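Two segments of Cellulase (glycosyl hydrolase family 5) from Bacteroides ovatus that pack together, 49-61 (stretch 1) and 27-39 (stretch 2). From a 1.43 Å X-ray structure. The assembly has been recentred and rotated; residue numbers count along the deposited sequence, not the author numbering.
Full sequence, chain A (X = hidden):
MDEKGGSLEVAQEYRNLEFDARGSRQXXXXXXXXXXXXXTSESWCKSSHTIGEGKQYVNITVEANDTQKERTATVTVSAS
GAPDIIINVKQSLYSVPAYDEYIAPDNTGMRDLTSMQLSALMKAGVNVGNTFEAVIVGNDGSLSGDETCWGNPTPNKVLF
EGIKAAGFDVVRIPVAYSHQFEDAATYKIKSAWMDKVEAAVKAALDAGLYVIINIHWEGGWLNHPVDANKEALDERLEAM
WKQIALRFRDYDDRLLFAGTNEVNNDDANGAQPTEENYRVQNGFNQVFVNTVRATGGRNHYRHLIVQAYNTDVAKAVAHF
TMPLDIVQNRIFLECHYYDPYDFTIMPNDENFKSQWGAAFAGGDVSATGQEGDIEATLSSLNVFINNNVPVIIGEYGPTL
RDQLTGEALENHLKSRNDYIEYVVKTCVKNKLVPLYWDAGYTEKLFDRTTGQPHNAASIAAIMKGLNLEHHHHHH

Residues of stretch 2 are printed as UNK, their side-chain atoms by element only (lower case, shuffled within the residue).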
# COMPACT_ATOMS: atom_id res chain seq x y z
N HIS A 49 0.64 7.88 -34.59
CA HIS A 49 1.27 8.13 -35.91
C HIS A 49 1.70 9.57 -36.00
O HIS A 49 0.97 10.47 -35.59
CB HIS A 49 0.30 7.83 -37.04
CG HIS A 49 -0.03 6.38 -37.19
ND1 HIS A 49 -0.85 5.71 -36.31
CD2 HIS A 49 0.33 5.48 -38.14
CE1 HIS A 49 -0.95 4.44 -36.70
NE2 HIS A 49 -0.27 4.28 -37.82
N THR A 50 2.89 9.78 -36.56
CA THR A 50 3.39 11.12 -36.92
C THR A 50 3.24 11.35 -38.42
O THR A 50 2.97 12.46 -38.87
CB THR A 50 4.87 11.32 -36.55
OG1 THR A 50 5.69 10.36 -37.23
CG2 THR A 50 5.08 11.19 -35.08
N ILE A 51 3.51 10.32 -39.20
CA ILE A 51 3.36 10.34 -40.64
C ILE A 51 2.50 9.14 -41.05
O ILE A 51 2.55 8.07 -40.42
CB ILE A 51 4.72 10.35 -41.36
CG1 ILE A 51 4.55 10.53 -42.88
CG2 ILE A 51 5.49 9.08 -41.04
CD1 ILE A 51 5.82 10.98 -43.57
N GLY A 52 1.68 9.36 -42.06
CA GLY A 52 0.71 8.37 -42.51
C GLY A 52 0.44 8.42 -44.00
O GLY A 52 0.87 9.34 -44.70
N GLU A 53 -0.26 7.39 -44.46
CA GLU A 53 -0.69 7.20 -45.84
C GLU A 53 -2.09 6.62 -45.85
O GLU A 53 -2.43 5.71 -45.06
CB GLU A 53 0.21 6.21 -46.60
CG GLU A 53 1.67 6.21 -46.22
CD GLU A 53 2.36 4.99 -46.78
OE1 GLU A 53 2.10 4.64 -47.95
OE2 GLU A 53 3.15 4.39 -46.04
N GLY A 54 -2.89 7.11 -46.77
CA GLY A 54 -4.19 6.54 -47.04
C GLY A 54 -5.13 6.62 -45.86
O GLY A 54 -5.12 7.59 -45.10
N LYS A 55 -5.92 5.56 -45.74
CA LYS A 55 -7.03 5.49 -44.81
C LYS A 55 -6.61 4.59 -43.64
O LYS A 55 -6.54 3.37 -43.77
CB LYS A 55 -8.27 4.96 -45.51
CG LYS A 55 -9.55 5.07 -44.72
CD LYS A 55 -10.73 4.69 -45.62
CE LYS A 55 -12.05 4.86 -44.91
NZ LYS A 55 -13.16 4.65 -45.88
N GLN A 56 -6.32 5.24 -42.52
CA GLN A 56 -5.61 4.64 -41.38
C GLN A 56 -6.33 4.78 -40.07
O GLN A 56 -6.85 5.85 -39.74
CB GLN A 56 -4.26 5.35 -41.23
CG GLN A 56 -3.33 4.82 -40.15
CD GLN A 56 -2.87 3.42 -40.46
OE1 GLN A 56 -2.42 3.14 -41.57
NE2 GLN A 56 -2.98 2.53 -39.50
N TYR A 57 -6.33 3.70 -39.28
CA TYR A 57 -6.72 3.79 -37.87
C TYR A 57 -5.58 4.33 -37.03
O TYR A 57 -4.47 3.73 -36.98
CB TYR A 57 -7.22 2.45 -37.32
CG TYR A 57 -8.59 2.08 -37.82
CD1 TYR A 57 -9.70 2.93 -37.63
CD2 TYR A 57 -8.80 0.86 -38.46
CE1 TYR A 57 -10.95 2.56 -38.07
CE2 TYR A 57 -10.06 0.50 -38.88
CZ TYR A 57 -11.13 1.37 -38.70
OH TYR A 57 -12.40 1.02 -39.14
N VAL A 58 -5.84 5.46 -36.37
CA VAL A 58 -4.85 6.17 -35.58
C VAL A 58 -5.38 6.28 -34.15
O VAL A 58 -6.55 6.59 -33.94
CB VAL A 58 -4.60 7.61 -36.13
CG1 VAL A 58 -3.65 8.42 -35.24
CG2 VAL A 58 -4.02 7.51 -37.54
N ASN A 59 -4.50 6.01 -33.19
CA ASN A 59 -4.86 6.14 -31.78
C ASN A 59 -4.49 7.48 -31.21
O ASN A 59 -3.41 8.01 -31.45
CB ASN A 59 -4.26 5.03 -30.95
CG ASN A 59 -5.11 3.79 -30.92
OD1 ASN A 59 -5.78 3.43 -31.88
ND2 ASN A 59 -5.06 3.12 -29.80
N ILE A 60 -5.44 8.06 -30.49
CA ILE A 60 -5.18 9.24 -29.67
C ILE A 60 -5.22 8.78 -28.21
O ILE A 60 -6.22 8.21 -27.76
CB ILE A 60 -6.21 10.37 -29.93
CG1 ILE A 60 -6.23 10.76 -31.42
CG2 ILE A 60 -5.90 11.58 -29.05
CD1 ILE A 60 -4.90 11.22 -32.01
N THR A 61 -4.11 9.00 -27.51
CA THR A 61 -3.90 8.50 -26.15
C THR A 61 -3.60 9.66 -25.21
O THR A 61 -2.78 10.54 -25.52
CB THR A 61 -2.75 7.46 -26.11
OG1 THR A 61 -2.99 6.46 -27.11
CG2 THR A 61 -2.65 6.78 -24.72
N UNK A 27 -9.41 5.07 -30.73
CA UNK A 27 -9.04 4.88 -32.13
C UNK A 27 -9.94 5.77 -33.00
O UNK A 27 -11.19 5.74 -32.92
c UNK A 27 -9.18 3.42 -32.56
c UNK A 27 -8.79 3.22 -34.01
o UNK A 27 -8.35 2.60 -31.75
N UNK A 28 -9.29 6.58 -33.84
CA UNK A 28 -9.97 7.38 -34.84
C UNK A 28 -9.52 6.92 -36.23
O UNK A 28 -8.61 6.10 -36.36
c UNK A 28 -8.11 10.84 -34.93
c UNK A 28 -9.75 8.90 -34.63
c UNK A 28 -10.17 9.26 -33.20
c UNK A 28 -8.30 9.33 -34.97
N UNK A 29 -10.17 7.45 -37.26
CA UNK A 29 -9.80 7.14 -38.64
C UNK A 29 -9.48 8.42 -39.40
O UNK A 29 -10.24 9.37 -39.40
n UNK A 29 -11.14 3.60 -41.63
c UNK A 29 -11.52 4.81 -41.28
c UNK A 29 -10.89 6.32 -39.34
o UNK A 29 -12.67 5.22 -41.45
c UNK A 29 -10.46 5.71 -40.67
N UNK A 30 -8.34 8.39 -40.08
CA UNK A 30 -7.89 9.44 -40.98
C UNK A 30 -8.06 8.93 -42.43
O UNK A 30 -7.53 7.89 -42.77
c UNK A 30 -5.95 10.90 -41.70
c UNK A 30 -6.13 10.13 -39.27
c UNK A 30 -6.40 9.79 -40.75
c UNK A 30 -7.07 11.15 -38.65
N UNK A 31 -8.80 9.65 -43.26
CA UNK A 31 -8.99 9.28 -44.67
C UNK A 31 -8.20 10.27 -45.52
O UNK A 31 -8.73 11.27 -46.00
c UNK A 31 -10.80 8.66 -46.35
c UNK A 31 -10.48 9.31 -45.01
o UNK A 31 -12.00 8.57 -46.69
o UNK A 31 -9.88 8.24 -47.08
N UNK A 32 -6.92 9.97 -45.71
CA UNK A 32 -6.01 10.92 -46.34
C UNK A 32 -5.32 10.49 -47.62
O UNK A 32 -5.51 9.38 -48.11
N UNK A 33 -4.48 11.37 -48.17
CA UNK A 33 -3.77 11.10 -49.43
C UNK A 33 -2.53 10.24 -49.23
O UNK A 33 -2.38 9.62 -48.17
c UNK A 33 -3.42 12.50 -49.93
c UNK A 33 -3.26 13.30 -48.69
c UNK A 33 -4.25 12.75 -47.69
N UNK A 34 -1.67 10.22 -50.25
CA UNK A 34 -0.45 9.40 -50.25
C UNK A 34 0.45 9.66 -49.06
O UNK A 34 1.15 8.75 -48.58
c UNK A 34 0.33 9.60 -51.55
N UNK A 35 0.42 10.91 -48.59
CA UNK A 35 1.19 11.32 -47.42
C UNK A 35 0.44 12.37 -46.59
O UNK A 35 -0.06 13.37 -47.11
o UNK A 35 4.98 12.81 -48.50
c UNK A 35 3.49 12.22 -46.73
c UNK A 35 4.81 12.74 -47.26
o UNK A 35 5.68 13.08 -46.43
c UNK A 35 2.54 11.89 -47.87
N UNK A 36 0.37 12.12 -45.29
CA UNK A 36 -0.13 13.11 -44.35
C UNK A 36 0.63 13.02 -43.04
O UNK A 36 1.42 12.09 -42.82
c UNK A 36 -1.66 11.04 -41.39
c UNK A 36 -2.12 10.79 -42.69
c UNK A 36 -1.79 10.02 -40.44
n UNK A 36 -3.07 9.55 -44.30
c UNK A 36 -2.39 8.79 -40.76
c UNK A 36 -2.74 10.74 -44.84
c UNK A 36 -1.65 12.99 -44.15
c UNK A 36 -2.15 11.56 -43.91
c UNK A 36 -2.72 9.54 -42.98
c UNK A 36 -2.86 8.53 -42.02
N UNK A 37 0.40 14.00 -42.19
CA UNK A 37 1.15 14.17 -40.95
C UNK A 37 0.23 14.53 -39.79
O UNK A 37 -0.81 15.14 -39.98
n UNK A 37 4.35 14.88 -44.06
c UNK A 37 5.09 14.39 -43.09
c UNK A 37 3.19 15.02 -42.20
c UNK A 37 3.15 15.29 -43.53
c UNK A 37 2.19 15.27 -41.11
n UNK A 37 4.42 14.46 -41.95
N UNK A 38 0.63 14.10 -38.60
CA UNK A 38 -0.06 14.45 -37.35
C UNK A 38 0.91 14.95 -36.27
O UNK A 38 1.95 14.37 -36.04
c UNK A 38 -1.91 12.80 -37.78
c UNK A 38 -2.68 11.56 -37.34
c UNK A 38 -1.45 13.57 -35.43
c UNK A 38 -0.82 13.23 -36.79
N UNK A 39 0.52 16.03 -35.61
CA UNK A 39 1.16 16.52 -34.40
C UNK A 39 0.05 16.82 -33.37
O UNK A 39 -1.15 16.84 -33.71
c UNK A 39 2.01 17.76 -34.67
o UNK A 39 1.22 18.87 -35.02
O HOH W 1 -8.53 2.63 -41.48
O HOH W 2 5.55 14.32 -39.53
O HOH W 3 2.34 12.81 -33.61

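Position 27 carries three side-chain atoms, a carbon that bears one oxygen and one carbon. The oxygen lies 2.7 Å from OD1 of N59 and donates a hydrogen bond to it, while the terminal carbon approaches CD1 of Y57 at 3.7 Å. A branched hydroxyl side chain is threonine, T27. Position 28 has four carbons, forked at the first with one arm two carbons long, and the end of the longer arm is 4.0 Å from CG1 of I60. This is isoleucine, I28; its backbone N and O bond to V58 O (2.7 Å) and V58 N (2.8 Å).

At position 29 three carbons run in an extended chain, the third carrying one oxygen and one nitrogen, which marks an amide. The nitrogen sits over one face of the Y57 ring, 3.7 Å from Y57 CZ, and the oxygen is 3.5 Å from CE of K55: glutamine, Q29. NE2 also donates to a water that in turn donates to K55 O, at 2.8 and 3.1 Å. Position 30 again shows four carbons, forked at the first, with one arm two carbons long, one of them 3.8 Å from CG2 of V58; this is isoleucine, I30, paired with Q56 through backbone bonds of 2.9 Å (Q56 N to I30 O) and 3.0 Å (I30 N to Q56 O).

Position 31 has two carbons, the second bearing two oxygens, one of which stands 4.2 Å from NZ of K55: aspartate, D31. The opposite charges are near each other but beyond a salt bridge. No side-chain atom exists at position 32, so it is glycine, G32, and its N donates to G54 O at 3.0 Å. Three carbons close a ring onto the backbone nitrogen at position 33, identifying proline, P33, whose O accepts from G54 N at 2.9 Å. A lone carbon at position 34, directed away from stretch 1, gives alanine, A34.

Position 35 has three carbons, the third with two oxygens, one of them 3.6 Å from CD1 of I51; it is glutamate, E35. One carbon, then fused five- and six-membered rings of eight carbons and one nitrogen, occupy position 36. The ring nitrogen donates to G54 O at 2.9 Å, and G52 CA lies over the six-membered ring, 3.4 Å from its centroid: tryptophan, W36. A CB on G52 would fall only 2.1 Å from W36 CH2, so glycine leaves room for the ring.

Position 37 bears one carbon, then a five-membered ring of three carbons and two nitrogens, one ring carbon 3.5 Å from I51 CD1: histidine, H37. Position 38 has four carbons, forked at the first, one arm two carbons long, and the end of that arm lies 3.9 Å from V58 CG1; this is isoleucine, I38, with CD1 making that contact. Position 39 ends in one carbon and one oxygen, serine S39, clear of stretch 1.

Two antiparallel ladders, offset by two residues, thus join the stretches through backbone hydrogen bonds. On one face V58 packs against I28, I30 and W36, and the W36 ring covers G52, bonds to G54 O in the loop and reaches Q56 and V58 in the other ladder, so one side chain bridges both.

Stretch 2 27-39: TIQIDGPAEWHIS
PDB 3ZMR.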